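Local coordinates for spike protein P1 (Pseudoalteromonas phage pm2, PDB 2VVE) that serves as the receptor-binding spike at the fivefold vertices of the virion, its C-terminal part carrying the receptor-binding activity and its N-terminal part associated with the capsid vertex, at residues A[150-155]-A[176-181]; A[206-211]-A[227-232]; A[135-140]-A[187-192]. All blocks are in the same frame, centred on the assembly; numbering follows the deposited sequence.

Contact 1 (A[150-155]-A[176-181]); sequences SISVKP and GSTGSH. With CA (calcium ion), chain C.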
ATOM      1  N   SER A 150     -23.055 -43.174 -31.512  1.00 31.74           N
ATOM      2  CA  SER A 150     -23.254 -41.781 -31.888  0.50 31.95           C
ATOM      3  C   SER A 150     -23.404 -40.905 -30.649  1.00 27.67           C
ATOM      4  O   SER A 150     -24.365 -41.058 -29.882  1.00 29.71           O
ATOM      5  CB  SER A 150     -24.483 -41.638 -32.787  0.50 33.90           C
ATOM      6  OG  SER A 150     -24.280 -42.270 -34.036  0.50 33.00           O
ATOM      7  N   ILE A 151     -22.457 -39.994 -30.466  1.00 27.08           N
ATOM      8  CA  ILE A 151     -22.479 -39.058 -29.350  1.00 22.76           C
ATOM      9  C   ILE A 151     -22.822 -37.648 -29.832  1.00 23.33           C
ATOM     10  O   ILE A 151     -22.145 -37.097 -30.707  1.00 31.89           O
ATOM     11  CB  ILE A 151     -21.127 -39.057 -28.575  1.00 30.23           C
ATOM     12  CG1 ILE A 151     -20.866 -40.422 -27.912  1.00 22.82           C
ATOM     13  CG2 ILE A 151     -21.064 -37.911 -27.553  1.00 25.82           C
ATOM     14  CD1 ILE A 151     -21.919 -40.877 -26.882  1.00 22.87           C
ATOM     15  N   SER A 152     -23.880 -37.076 -29.257  1.00 25.87           N
ATOM     16  CA  SER A 152     -24.231 -35.677 -29.516  1.00 23.19           C
ATOM     17  C   SER A 152     -23.464 -34.783 -28.559  1.00 18.80           C
ATOM     18  O   SER A 152     -23.358 -35.078 -27.364  1.00 17.33           O
ATOM     19  CB  SER A 152     -25.742 -35.438 -29.384  1.00 24.11           C
ATOM     20  OG  SER A 152     -26.455 -36.125 -30.403  1.00 29.54           O
ATOM     21  N   VAL A 153     -22.907 -33.706 -29.104  1.00 19.27           N
ATOM     22  CA  VAL A 153     -22.140 -32.737 -28.324  1.00 19.20           C
ATOM     23  C   VAL A 153     -22.653 -31.311 -28.549  1.00 23.43           C
ATOM     24  O   VAL A 153     -23.142 -30.968 -29.630  1.00 19.12           O
ATOM     25  CB  VAL A 153     -20.611 -32.793 -28.625  1.00 21.60           C
ATOM     26  CG1 VAL A 153     -20.038 -34.185 -28.332  1.00 21.03           C
ATOM     27  CG2 VAL A 153     -20.315 -32.395 -30.055  1.00 20.41           C
ATOM     28  N   LYS A 154     -22.565 -30.500 -27.507  1.00 22.55           N
ATOM     29  CA  LYS A 154     -22.850 -29.079 -27.614  1.00 18.14           C
ATOM     30  C   LYS A 154     -22.021 -28.339 -26.560  1.00 21.98           C
ATOM     31  O   LYS A 154     -22.481 -28.144 -25.425  1.00 16.35           O
ATOM     32  CB  LYS A 154     -24.356 -28.789 -27.486  1.00 17.94           C
ATOM     33  CG  LYS A 154     -24.714 -27.302 -27.657  1.00 22.95           C
ATOM     34  CD  LYS A 154     -26.192 -27.077 -27.927  1.00 26.27           C
ATOM     35  CE  LYS A 154     -26.509 -27.140 -29.409  1.00 38.15           C
ATOM     36  NZ  LYS A 154     -27.960 -26.931 -29.650  1.00 50.17           N
ATOM     37  N   PRO A 155     -20.783 -27.942 -26.929  1.00 15.80           N
ATOM     38  CA  PRO A 155     -19.917 -27.230 -25.989  1.00 14.88           C
ATOM     39  C   PRO A 155     -20.475 -25.840 -25.671  1.00 12.75           C
ATOM     40  O   PRO A 155     -21.173 -25.253 -26.500  1.00 12.58           O
ATOM     41  CB  PRO A 155     -18.575 -27.138 -26.732  1.00 14.90           C
ATOM     42  CG  PRO A 155     -18.944 -27.264 -28.195  1.00 12.05           C
ATOM     43  CD  PRO A 155     -20.127 -28.173 -28.233  1.00 17.16           C
ATOM     44  N   GLY A 176     -23.835 -27.400 -32.567  1.00 26.73           N
ATOM     45  CA  GLY A 176     -23.964 -28.764 -32.048  1.00 23.48           C
ATOM     46  C   GLY A 176     -23.442 -29.739 -33.090  1.00 22.20           C
ATOM     47  O   GLY A 176     -23.428 -29.426 -34.281  1.00 22.03           O
ATOM     48  N   SER A 177     -23.013 -30.920 -32.651  1.00 21.87           N
ATOM     49  CA  SER A 177     -22.470 -31.931 -33.572  1.00 22.61           C
ATOM     50  C   SER A 177     -22.825 -33.334 -33.110  1.00 27.30           C
ATOM     51  O   SER A 177     -22.855 -33.616 -31.910  1.00 21.04           O
ATOM     52  CB  SER A 177     -20.945 -31.785 -33.673  1.00 25.39           C
ATOM     53  OG  SER A 177     -20.374 -32.789 -34.491  1.00 27.13           O
ATOM     54  N   THR A 178     -23.089 -34.219 -34.066  1.00 27.27           N
ATOM     55  CA  THR A 178     -23.429 -35.592 -33.737  1.00 29.27           C
ATOM     56  C   THR A 178     -22.667 -36.544 -34.641  1.00 29.67           C
ATOM     57  O   THR A 178     -22.556 -36.328 -35.856  1.00 35.86           O
ATOM     58  CB  THR A 178     -24.958 -35.849 -33.833  1.00 29.18           C
ATOM     59  OG1 THR A 178     -25.661 -34.854 -33.080  1.00 34.17           O
ATOM     60  CG2 THR A 178     -25.319 -37.213 -33.268  1.00 29.90           C
ATOM     61  N   GLY A 179     -22.138 -37.593 -34.028  1.00 31.80           N
ATOM     62  CA  GLY A 179     -21.512 -38.680 -34.755  1.00 24.79           C
ATOM     63  C   GLY A 179     -20.585 -39.470 -33.857  1.00 25.39           C
ATOM     64  O   GLY A 179     -20.618 -39.332 -32.627  1.00 26.75           O
ATOM     65  N   SER A 180     -19.790 -40.334 -34.483  1.00 26.42           N
ATOM     66  CA  SER A 180     -18.731 -41.044 -33.782  0.70 27.69           C
ATOM     67  C   SER A 180     -17.440 -40.267 -33.984  1.00 29.39           C
ATOM     68  O   SER A 180     -16.896 -40.217 -35.089  1.00 29.95           O
ATOM     69  CB  SER A 180     -18.609 -42.479 -34.301  0.70 35.26           C
ATOM     70  OG  SER A 180     -19.855 -43.146 -34.195  0.70 32.67           O
ATOM     71  N   HIS A 181     -16.964 -39.651 -32.908  1.00 30.37           N
ATOM     72  CA  HIS A 181     -15.835 -38.724 -32.971  1.00 28.09           C
ATOM     73  C   HIS A 181     -14.486 -39.410 -32.800  1.00 27.94           C
ATOM     74  O   HIS A 181     -14.227 -40.053 -31.780  1.00 29.34           O
ATOM     75  CB  HIS A 181     -16.017 -37.621 -31.930  1.00 23.80           C
ATOM     76  CG  HIS A 181     -17.376 -36.989 -31.958  1.00 26.21           C
ATOM     77  ND1 HIS A 181     -17.668 -35.887 -32.730  1.00 23.69           N
ATOM     78  CD2 HIS A 181     -18.526 -37.316 -31.321  1.00 32.75           C
ATOM     79  CE1 HIS A 181     -18.935 -35.556 -32.562  1.00 43.20           C
ATOM     80  NE2 HIS A 181     -19.479 -36.409 -31.713  1.00 26.19           N
TER
HETATM   81 CA    CA C1336     -26.496 -40.786 -29.058  1.00 30.30          CA
HETATM   82  O   HOH W   1     -26.519 -39.316 -30.534  1.00 29.16           O
HETATM   83  O   HOH W   2     -28.680 -40.403 -28.157  1.00 27.06           O
HETATM   84  O   HOH W   3     -27.705 -41.789 -30.861  1.00 24.30           O
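From just beyond strand 177-179, His181 turns its ring to the side of the sheet carrying Ile151 and Val153 and directs NE2 at the carbonyl of Ile151. The bond from His181 NE2 to Ile151 O measures 2.9 Å and is fairly straight, 158° at the hydrogen, with the oxygen lying almost in the plane of the ring. CG of His181, beside its own backbone N (chi1 -49°), lies on the Ile151 side of CB, which heads the ring toward that carbonyl. A histidine suits this place because it offers a flat, directional N-H at the end of a short arm. Ile151 O also receives a weak bond from Gly179 N, 3.4 Å away, so two donors converge on it. Val153 meets the imidazole tip to tip, its CG1 lying 4.1 Å from His181 NE2, while its other branch, CG2, rests 3.7 Å from Ser177 CB. On this face the buried Ile151 and Val153 turn inward, and the ring of His137 meets that of His181.

Strands 151-153 and 177-179 run antiparallel here, within a domain whose family assignment is consistent with a jelly-roll sandwich. Val153 and Ser177 form a hydrogen-bonded pair, with Val153 N 2.8 Å from Ser177 O. Gly179 adopts backbone angles at which a side chain would collide with the carbonyl oxygen of Thr178, which accounts for a glycine here.

The opposite face is polar. Ser152 and Thr178, a non-hydrogen-bonded pair, bring their hydroxyls together, OG to OG1, at 3.1 Å. Ser152 OG also pairs with a water oxygen 3.2 Å away that is a calcium ligand. Ser150 O binds the calcium ion directly at 2.3 Å, and Asp212 and Asp214 supply protein ligands too; Asp212 OD2 also accepts a hydrogen bond from Ser152 N.

Contact 2 (A[206-211]-A[227-232]); sequences PVETEL and SFTTFI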
ATOM      1  N   PRO A 206     -15.836 -23.363 -19.296  1.00 10.16           N
ATOM      2  CA  PRO A 206     -15.993 -24.155 -20.520  1.00 12.79           C
ATOM      3  C   PRO A 206     -16.533 -25.549 -20.185  1.00 12.14           C
ATOM      4  O   PRO A 206     -15.909 -26.299 -19.419  1.00 13.88           O
ATOM      5  CB  PRO A 206     -14.561 -24.220 -21.091  1.00 16.20           C
ATOM      6  CG  PRO A 206     -13.777 -23.170 -20.340  1.00 15.13           C
ATOM      7  CD  PRO A 206     -14.412 -23.146 -18.973  1.00 13.21           C
ATOM      8  N   VAL A 207     -17.693 -25.884 -20.748  1.00 11.13           N
ATOM      9  CA  VAL A 207     -18.386 -27.129 -20.402  1.00 13.10           C
ATOM     10  C   VAL A 207     -18.967 -27.868 -21.594  1.00 12.11           C
ATOM     11  O   VAL A 207     -19.163 -27.279 -22.674  1.00 11.00           O
ATOM     12  CB  VAL A 207     -19.563 -26.873 -19.403  1.00 16.10           C
ATOM     13  CG1 VAL A 207     -19.070 -26.174 -18.146  1.00 13.41           C
ATOM     14  CG2 VAL A 207     -20.689 -26.078 -20.070  1.00 14.60           C
ATOM     15  N   GLU A 208     -19.260 -29.158 -21.387  1.00 10.96           N
ATOM     16  CA  GLU A 208     -20.112 -29.915 -22.308  1.00 14.65           C
ATOM     17  C   GLU A 208     -21.555 -29.898 -21.758  1.00 15.01           C
ATOM     18  O   GLU A 208     -21.778 -30.293 -20.611  1.00 14.28           O
ATOM     19  CB  GLU A 208     -19.595 -31.355 -22.444  1.00 13.09           C
ATOM     20  CG  GLU A 208     -20.481 -32.249 -23.337  1.00 14.17           C
ATOM     21  CD  GLU A 208     -20.753 -31.633 -24.714  1.00 19.76           C
ATOM     22  OE1 GLU A 208     -19.790 -31.455 -25.509  1.00 19.99           O
ATOM     23  OE2 GLU A 208     -21.935 -31.329 -25.000  1.00 19.08           O
ATOM     24  N   THR A 209     -22.524 -29.454 -22.566  1.00 11.32           N
ATOM     25  CA  THR A 209     -23.912 -29.288 -22.086  1.00 15.98           C
ATOM     26  C   THR A 209     -24.807 -30.491 -22.373  1.00 17.96           C
ATOM     27  O   THR A 209     -25.924 -30.588 -21.851  1.00 17.26           O
ATOM     28  CB  THR A 209     -24.613 -28.024 -22.668  1.00 19.25           C
ATOM     29  OG1 THR A 209     -24.748 -28.151 -24.090  1.00 16.06           O
ATOM     30  CG2 THR A 209     -23.856 -26.752 -22.322  1.00 14.78           C
ATOM     31  N   GLU A 210     -24.332 -31.384 -23.237  1.00 16.46           N
ATOM     32  CA  GLU A 210     -25.152 -32.486 -23.718  1.00 15.10           C
ATOM     33  C   GLU A 210     -24.642 -33.775 -23.097  1.00 19.25           C
ATOM     34  O   GLU A 210     -23.484 -34.148 -23.291  1.00 21.32           O
ATOM     35  CB  GLU A 210     -25.114 -32.551 -25.254  1.00 19.86           C
ATOM     36  CG  GLU A 210     -25.966 -33.649 -25.884  1.00 29.83           C
ATOM     37  CD  GLU A 210     -27.454 -33.374 -25.809  1.00 38.59           C
ATOM     38  OE1 GLU A 210     -27.863 -32.204 -25.983  1.00 46.82           O
ATOM     39  OE2 GLU A 210     -28.215 -34.338 -25.585  1.00 57.75           O
ATOM     40  N   LEU A 211     -25.507 -34.428 -22.319  1.00 19.47           N
ATOM     41  CA  LEU A 211     -25.204 -35.733 -21.757  1.00 19.81           C
ATOM     42  C   LEU A 211     -25.978 -36.764 -22.587  1.00 26.06           C
ATOM     43  O   LEU A 211     -27.191 -36.919 -22.431  1.00 22.25           O
ATOM     44  CB  LEU A 211     -25.577 -35.783 -20.264  1.00 19.34           C
ATOM     45  CG  LEU A 211     -25.392 -37.098 -19.484  1.00 21.17           C
ATOM     46  CD1 LEU A 211     -23.948 -37.589 -19.530  1.00 20.99           C
ATOM     47  CD2 LEU A 211     -25.848 -36.933 -18.048  1.00 26.04           C
ATOM     48  N   SER A 227     -16.437 -35.585 -20.010  1.00 13.95           N
ATOM     49  CA  SER A 227     -17.186 -35.814 -21.247  1.00 16.49           C
ATOM     50  C   SER A 227     -16.260 -36.329 -22.341  1.00 17.93           C
ATOM     51  O   SER A 227     -15.141 -36.749 -22.058  1.00 19.05           O
ATOM     52  CB  SER A 227     -17.907 -34.533 -21.689  1.00 13.12           C
ATOM     53  OG  SER A 227     -16.993 -33.552 -22.149  1.00 15.59           O
ATOM     54  N   PHE A 228     -16.747 -36.316 -23.583  1.00 17.69           N
ATOM     55  CA  PHE A 228     -15.910 -36.601 -24.739  1.00 16.30           C
ATOM     56  C   PHE A 228     -15.400 -35.313 -25.397  1.00 19.32           C
ATOM     57  O   PHE A 228     -14.913 -35.337 -26.522  1.00 21.66           O
ATOM     58  CB  PHE A 228     -16.699 -37.426 -25.758  1.00 21.08           C
ATOM     59  CG  PHE A 228     -17.261 -38.689 -25.193  1.00 22.39           C
ATOM     60  CD1 PHE A 228     -16.432 -39.778 -24.924  1.00 19.12           C
ATOM     61  CD2 PHE A 228     -18.623 -38.801 -24.941  1.00 17.67           C
ATOM     62  CE1 PHE A 228     -16.964 -40.964 -24.399  1.00 23.88           C
ATOM     63  CE2 PHE A 228     -19.160 -39.970 -24.409  1.00 15.24           C
ATOM     64  CZ  PHE A 228     -18.322 -41.058 -24.140  1.00 19.77           C
ATOM     65  N   THR A 229     -15.489 -34.198 -24.675  1.00 15.09           N
ATOM     66  CA  THR A 229     -15.173 -32.880 -25.225  1.00 10.17           C
ATOM     67  C   THR A 229     -14.002 -32.267 -24.486  1.00 15.37           C
ATOM     68  O   THR A 229     -13.985 -32.279 -23.261  1.00 17.23           O
ATOM     69  CB  THR A 229     -16.418 -31.958 -25.114  1.00 13.46           C
ATOM     70  OG1 THR A 229     -17.468 -32.498 -25.935  1.00 13.63           O
ATOM     71  CG2 THR A 229     -16.110 -30.519 -25.562  1.00 17.62           C
ATOM     72  N   THR A 230     -13.028 -31.748 -25.240  1.00 11.81           N
ATOM     73  CA  THR A 230     -11.870 -31.058 -24.667  1.00 12.83           C
ATOM     74  C   THR A 230     -11.692 -29.664 -25.274  1.00 14.31           C
ATOM     75  O   THR A 230     -11.676 -29.500 -26.506  1.00 17.15           O
ATOM     76  CB  THR A 230     -10.560 -31.877 -24.865  1.00 18.53           C
ATOM     77  OG1 THR A 230     -10.713 -33.187 -24.304  1.00 17.16           O
ATOM     78  CG2 THR A 230      -9.351 -31.170 -24.208  1.00 16.86           C
ATOM     79  N   PHE A 231     -11.545 -28.663 -24.408  1.00 14.21           N
ATOM     80  CA  PHE A 231     -11.267 -27.291 -24.857  1.00 12.73           C
ATOM     81  C   PHE A 231      -9.764 -27.092 -25.049  1.00 15.92           C
ATOM     82  O   PHE A 231      -9.068 -26.565 -24.184  1.00 16.14           O
ATOM     83  CB  PHE A 231     -11.857 -26.243 -23.901  1.00 12.95           C
ATOM     84  CG  PHE A 231     -13.358 -26.194 -23.915  1.00 13.94           C
ATOM     85  CD1 PHE A 231     -14.026 -25.232 -24.658  1.00 14.55           C
ATOM     86  CD2 PHE A 231     -14.102 -27.127 -23.201  1.00 15.22           C
ATOM     87  CE1 PHE A 231     -15.431 -25.192 -24.688  1.00 13.77           C
ATOM     88  CE2 PHE A 231     -15.500 -27.103 -23.223  1.00 13.96           C
ATOM     89  CZ  PHE A 231     -16.167 -26.130 -23.963  1.00 14.93           C
ATOM     90  N   ILE A 232      -9.274 -27.543 -26.201  1.00 16.25           N
ATOM     91  CA  ILE A 232      -7.848 -27.478 -26.539  1.00 16.59           C
ATOM     92  C   ILE A 232      -7.234 -26.078 -26.298  1.00 19.50           C
ATOM     93  O   ILE A 232      -6.159 -25.944 -25.685  1.00 18.53           O
ATOM     94  CB  ILE A 232      -7.624 -27.947 -28.005  1.00 15.85           C
ATOM     95  CG1 ILE A 232      -8.063 -29.418 -28.171  1.00 16.99           C
ATOM     96  CG2 ILE A 232      -6.181 -27.727 -28.444  1.00 18.24           C
ATOM     97  CD1 ILE A 232      -7.262 -30.409 -27.320  1.00 22.16           C
TER
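The phenyl ring of Phe231 carries Pro206 over one face and a carbonyl at its rim. Pro206 CB sits 3.5 Å from the centroid of the Phe231 ring and only 5° off its normal, a CH-pi contact in which a compact proline meets the flat face a phenylalanine offers. At the edge, close to the ring plane, Val207 O approaches Phe231 CZ at 3.5 Å. Ala133 and Pro155 also touch this aromatic side chain.

The other flat group is the carboxylate of Glu208. Thr229 OG1 donates to Glu208 OE1 over a short 2.6 Å, arriving on the anti side and 18° out of the carboxylate plane, the two side chains crossing at about a right angle. A bend at chi2 (53°) brings CD of Glu208 round toward Thr229.

Strands 206-208 and 229-232 run nearly antiparallel with their axes 7.6 Å apart and belong to different sheets; side chains rather than backbone bonds join them, as in the core of a beta-sandwich.

Glutamate suits this buried place by offering two oxygens to several donors: Glu208 OE2 accepts from Glu210 N at 3.0 Å through its anti lone pair, and from Lys154 N. Threonine brings a short hydroxyl that donates here and still pairs with His137 ND1. Ser227 OG packs 3.4 Å from Glu208 CB, closes an ST turn by accepting from Thr229 N and bonds to Ala97 O.

Contact 3 (A[135-140]-A[187-192]); sequences VRHKSK and DDNTLD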
ATOM      1  N   VAL A 135     -11.991 -26.835 -30.140  1.00 19.69           N
ATOM      2  CA  VAL A 135     -12.693 -27.857 -29.375  1.00 15.10           C
ATOM      3  C   VAL A 135     -12.515 -29.224 -30.027  1.00 13.50           C
ATOM      4  O   VAL A 135     -12.711 -29.381 -31.234  1.00 20.71           O
ATOM      5  CB  VAL A 135     -14.214 -27.503 -29.203  1.00 18.87           C
ATOM      6  CG1 VAL A 135     -14.922 -28.565 -28.426  1.00 17.66           C
ATOM      7  CG2 VAL A 135     -14.391 -26.175 -28.491  1.00 12.01           C
ATOM      8  N   ARG A 136     -12.127 -30.203 -29.217  1.00 13.79           N
ATOM      9  CA  ARG A 136     -11.885 -31.548 -29.715  1.00 21.35           C
ATOM     10  C   ARG A 136     -12.853 -32.534 -29.075  1.00 20.41           C
ATOM     11  O   ARG A 136     -12.864 -32.723 -27.851  1.00 18.44           O
ATOM     12  CB  ARG A 136     -10.427 -31.967 -29.461  1.00 18.02           C
ATOM     13  CG  ARG A 136     -10.066 -33.355 -30.016  1.00 21.51           C
ATOM     14  CD  ARG A 136      -8.596 -33.627 -29.891  1.00 22.32           C
ATOM     15  NE  ARG A 136      -7.824 -32.620 -30.608  1.00 21.73           N
ATOM     16  CZ  ARG A 136      -6.550 -32.341 -30.363  1.00 24.90           C
ATOM     17  NH1 ARG A 136      -5.892 -32.998 -29.413  1.00 19.95           N
ATOM     18  NH2 ARG A 136      -5.942 -31.392 -31.065  1.00 27.96           N
ATOM     19  N   HIS A 137     -13.657 -33.163 -29.918  1.00 17.32           N
ATOM     20  CA  HIS A 137     -14.524 -34.250 -29.488  1.00 15.94           C
ATOM     21  C   HIS A 137     -13.904 -35.592 -29.876  1.00 14.91           C
ATOM     22  O   HIS A 137     -13.488 -35.790 -31.018  1.00 20.56           O
ATOM     23  CB  HIS A 137     -15.917 -34.089 -30.104  1.00 17.00           C
ATOM     24  CG  HIS A 137     -16.478 -32.709 -29.956  1.00 19.35           C
ATOM     25  ND1 HIS A 137     -16.952 -32.227 -28.755  1.00 12.59           N
ATOM     26  CD2 HIS A 137     -16.658 -31.713 -30.859  1.00 15.98           C
ATOM     27  CE1 HIS A 137     -17.389 -30.989 -28.921  1.00 21.66           C
ATOM     28  NE2 HIS A 137     -17.229 -30.656 -30.190  1.00 22.17           N
ATOM     29  N   LYS A 138     -13.814 -36.497 -28.912  1.00 20.38           N
ATOM     30  CA  LYS A 138     -13.305 -37.848 -29.172  1.00 19.74           C
ATOM     31  C   LYS A 138     -14.108 -38.837 -28.343  1.00 23.00           C
ATOM     32  O   LYS A 138     -14.113 -38.756 -27.107  1.00 25.81           O
ATOM     33  CB  LYS A 138     -11.806 -37.929 -28.846  1.00 25.62           C
ATOM     34  CG  LYS A 138     -11.128 -39.244 -29.217  1.00 25.93           C
ATOM     35  CD  LYS A 138      -9.628 -39.166 -28.926  1.00 31.94           C
ATOM     36  CE  LYS A 138      -8.875 -40.382 -29.441  1.00 43.23           C
ATOM     37  NZ  LYS A 138      -9.172 -41.611 -28.656  1.00 56.55           N
ATOM     38  N   SER A 139     -14.801 -39.748 -29.029  1.00 19.28           N
ATOM     39  CA  SER A 139     -15.667 -40.730 -28.379  1.00 22.41           C
ATOM     40  C   SER A 139     -15.245 -42.182 -28.621  1.00 23.08           C
ATOM     41  O   SER A 139     -15.453 -43.030 -27.754  1.00 23.97           O
ATOM     42  CB  SER A 139     -17.137 -40.511 -28.767  1.00 23.24           C
ATOM     43  OG  SER A 139     -17.367 -40.717 -30.151  1.00 27.38           O
ATOM     44  N   LYS A 140     -14.657 -42.459 -29.792  1.00 26.16           N
ATOM     45  CA  LYS A 140     -14.254 -43.822 -30.192  1.00 31.58           C
ATOM     46  C   LYS A 140     -13.322 -44.489 -29.182  1.00 31.68           C
ATOM     47  O   LYS A 140     -12.163 -44.100 -29.045  1.00 30.93           O
ATOM     48  CB  LYS A 140     -13.588 -43.819 -31.575  1.00 24.82           C
ATOM     49  CG  LYS A 140     -14.505 -43.398 -32.721  1.00 34.93           C
ATOM     50  CD  LYS A 140     -13.757 -43.401 -34.055  1.00 35.50           C
ATOM     51  CE  LYS A 140     -14.707 -43.287 -35.244  1.00 34.89           C
ATOM     52  NZ  LYS A 140     -15.348 -44.604 -35.570  1.00 31.95           N
ATOM     53  N   ASP A 187      -9.547 -32.146 -37.415  1.00 35.34           N
ATOM     54  CA  ASP A 187     -11.011 -32.109 -37.386  1.00 34.10           C
ATOM     55  C   ASP A 187     -11.566 -31.267 -36.225  1.00 29.25           C
ATOM     56  O   ASP A 187     -12.789 -31.168 -36.055  1.00 29.27           O
ATOM     57  CB  ASP A 187     -11.583 -33.530 -37.308  1.00 37.34           C
ATOM     58  CG  ASP A 187     -11.326 -34.343 -38.567  1.00 48.98           C
ATOM     59  OD1 ASP A 187     -11.366 -33.778 -39.683  1.00 42.22           O
ATOM     60  OD2 ASP A 187     -11.097 -35.563 -38.437  1.00 44.21           O
ATOM     61  N   ASP A 188     -10.683 -30.662 -35.429  1.00 26.30           N
ATOM     62  CA  ASP A 188     -11.121 -29.845 -34.286  1.00 26.31           C
ATOM     63  C   ASP A 188     -12.124 -28.779 -34.725  1.00 25.08           C
ATOM     64  O   ASP A 188     -12.009 -28.222 -35.821  1.00 29.29           O
ATOM     65  CB  ASP A 188      -9.935 -29.168 -33.591  1.00 30.27           C
ATOM     66  CG  ASP A 188      -9.117 -30.126 -32.738  1.00 25.81           C
ATOM     67  OD1 ASP A 188      -9.519 -31.300 -32.561  1.00 27.56           O
ATOM     68  OD2 ASP A 188      -8.055 -29.696 -32.240  1.00 26.75           O
ATOM     69  N   ASN A 189     -13.113 -28.520 -33.876  1.00 20.12           N
ATOM     70  CA  ASN A 189     -14.105 -27.482 -34.146  1.00 26.27           C
ATOM     71  C   ASN A 189     -13.756 -26.133 -33.530  1.00 25.21           C
ATOM     72  O   ASN A 189     -12.915 -26.042 -32.640  1.00 24.28           O
ATOM     73  CB  ASN A 189     -15.483 -27.931 -33.666  1.00 21.44           C
ATOM     74  CG  ASN A 189     -15.993 -29.145 -34.416  1.00 35.80           C
ATOM     75  OD1 ASN A 189     -15.631 -29.375 -35.570  1.00 45.66           O
ATOM     76  ND2 ASN A 189     -16.843 -29.925 -33.766  1.00 32.44           N
ATOM     77  N   THR A 190     -14.402 -25.080 -34.020  1.00 29.66           N
ATOM     78  CA  THR A 190     -14.276 -23.776 -33.392  1.00 26.43           C
ATOM     79  C   THR A 190     -15.607 -23.313 -32.800  1.00 20.57           C
ATOM     80  O   THR A 190     -16.585 -23.091 -33.520  1.00 23.22           O
ATOM     81  CB  THR A 190     -13.683 -22.716 -34.343  1.00 31.56           C
ATOM     82  OG1 THR A 190     -12.380 -23.138 -34.767  1.00 26.87           O
ATOM     83  CG2 THR A 190     -13.562 -21.363 -33.638  1.00 22.62           C
ATOM     84  N   LEU A 191     -15.632 -23.190 -31.480  1.00 15.34           N
ATOM     85  CA  LEU A 191     -16.741 -22.562 -30.793  1.00 14.98           C
ATOM     86  C   LEU A 191     -16.486 -21.062 -30.950  1.00 19.95           C
ATOM     87  O   LEU A 191     -15.388 -20.589 -30.670  1.00 20.27           O
ATOM     88  CB  LEU A 191     -16.779 -23.024 -29.320  1.00 17.14           C
ATOM     89  CG  LEU A 191     -17.773 -22.389 -28.345  1.00 17.91           C
ATOM     90  CD1 LEU A 191     -19.226 -22.555 -28.776  1.00 17.57           C
ATOM     91  CD2 LEU A 191     -17.566 -22.921 -26.921  1.00 18.96           C
ATOM     92  N   ASP A 192     -17.466 -20.320 -31.463  1.00 18.99           N
ATOM     93  CA  ASP A 192     -17.271 -18.892 -31.718  1.00 22.80           C
ATOM     94  C   ASP A 192     -18.546 -18.147 -31.363  1.00 22.35           C
ATOM     95  O   ASP A 192     -19.560 -18.241 -32.074  1.00 22.46           O
ATOM     96  CB  ASP A 192     -16.877 -18.652 -33.187  1.00 28.47           C
ATOM     97  CG  ASP A 192     -16.537 -17.179 -33.503  1.00 31.47           C
ATOM     98  OD1 ASP A 192     -16.620 -16.274 -32.628  1.00 27.75           O
ATOM     99  OD2 ASP A 192     -16.157 -16.928 -34.662  1.00 38.38           O
TER
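Arg136 lays its side chain beside the carboxylate of Asp188. Arg136 CB starts 3.3 Å from Asp188 OD1, and CG stays equally near the same oxygen. The chain is extended up to CD, and Arg136 CD is still 3.7 Å from Asp188 OD1; a bend at chi3 (-59°) then places Arg136 NE, which donates to Asp188 OD1 at 2.9 Å, with the oxygen in the guanidinium plane. CZ lies near both carboxylate oxygens, and at the tip Arg136 NH2 reaches Asp188 OD2 at 3.0 Å. This is a side-on, two-nitrogen salt bridge in which each oxygen uses its syn lone pair, the guanidinium and carboxylate planes 27° apart, nearly coplanar. Arginine suits the place because NE and NH2 match the spacing of the two oxygens. Asp188 OD2 also forms a salt bridge with Arg134 NE.

Beside it, the backbones of Val135 and Asn189 pair through two bonds, one from Val135 N to Asn189 O at 2.8 Å. Val135, apolar and beta-branched as suits a buried strand, rests its CG2 4.0 Å from Leu191 CB. The pairing attaches strand 189-195 to strand 129-137 in a four-stranded antiparallel sheet, consistent with one sheet of a jelly-roll sandwich.

The three contacts cluster, their centres 9 to 10 Å apart, in the calcium-bearing domain, which is probably the receptor-binding one. Contact 3 opens first, with 135-140, and closes with 187-192; contact 1 falls entirely between these segments, and contact 2 follows both. Strands 129-137, 189-195 and 229-236 belong to one four-stranded sheet, whereas 151-160, 177-179 and 200-208 belong to a second sheet of the same domain. Contacts 1 and 3 therefore each join strands within a sheet, and contact 2 spans the two. Lys154 bonds to Glu208 and Thr209, and His181 to Ser139 and Lys140, tying the sheets into one unit. The calcium site lies at the edge, about 11 Å from the Glu208 side chain.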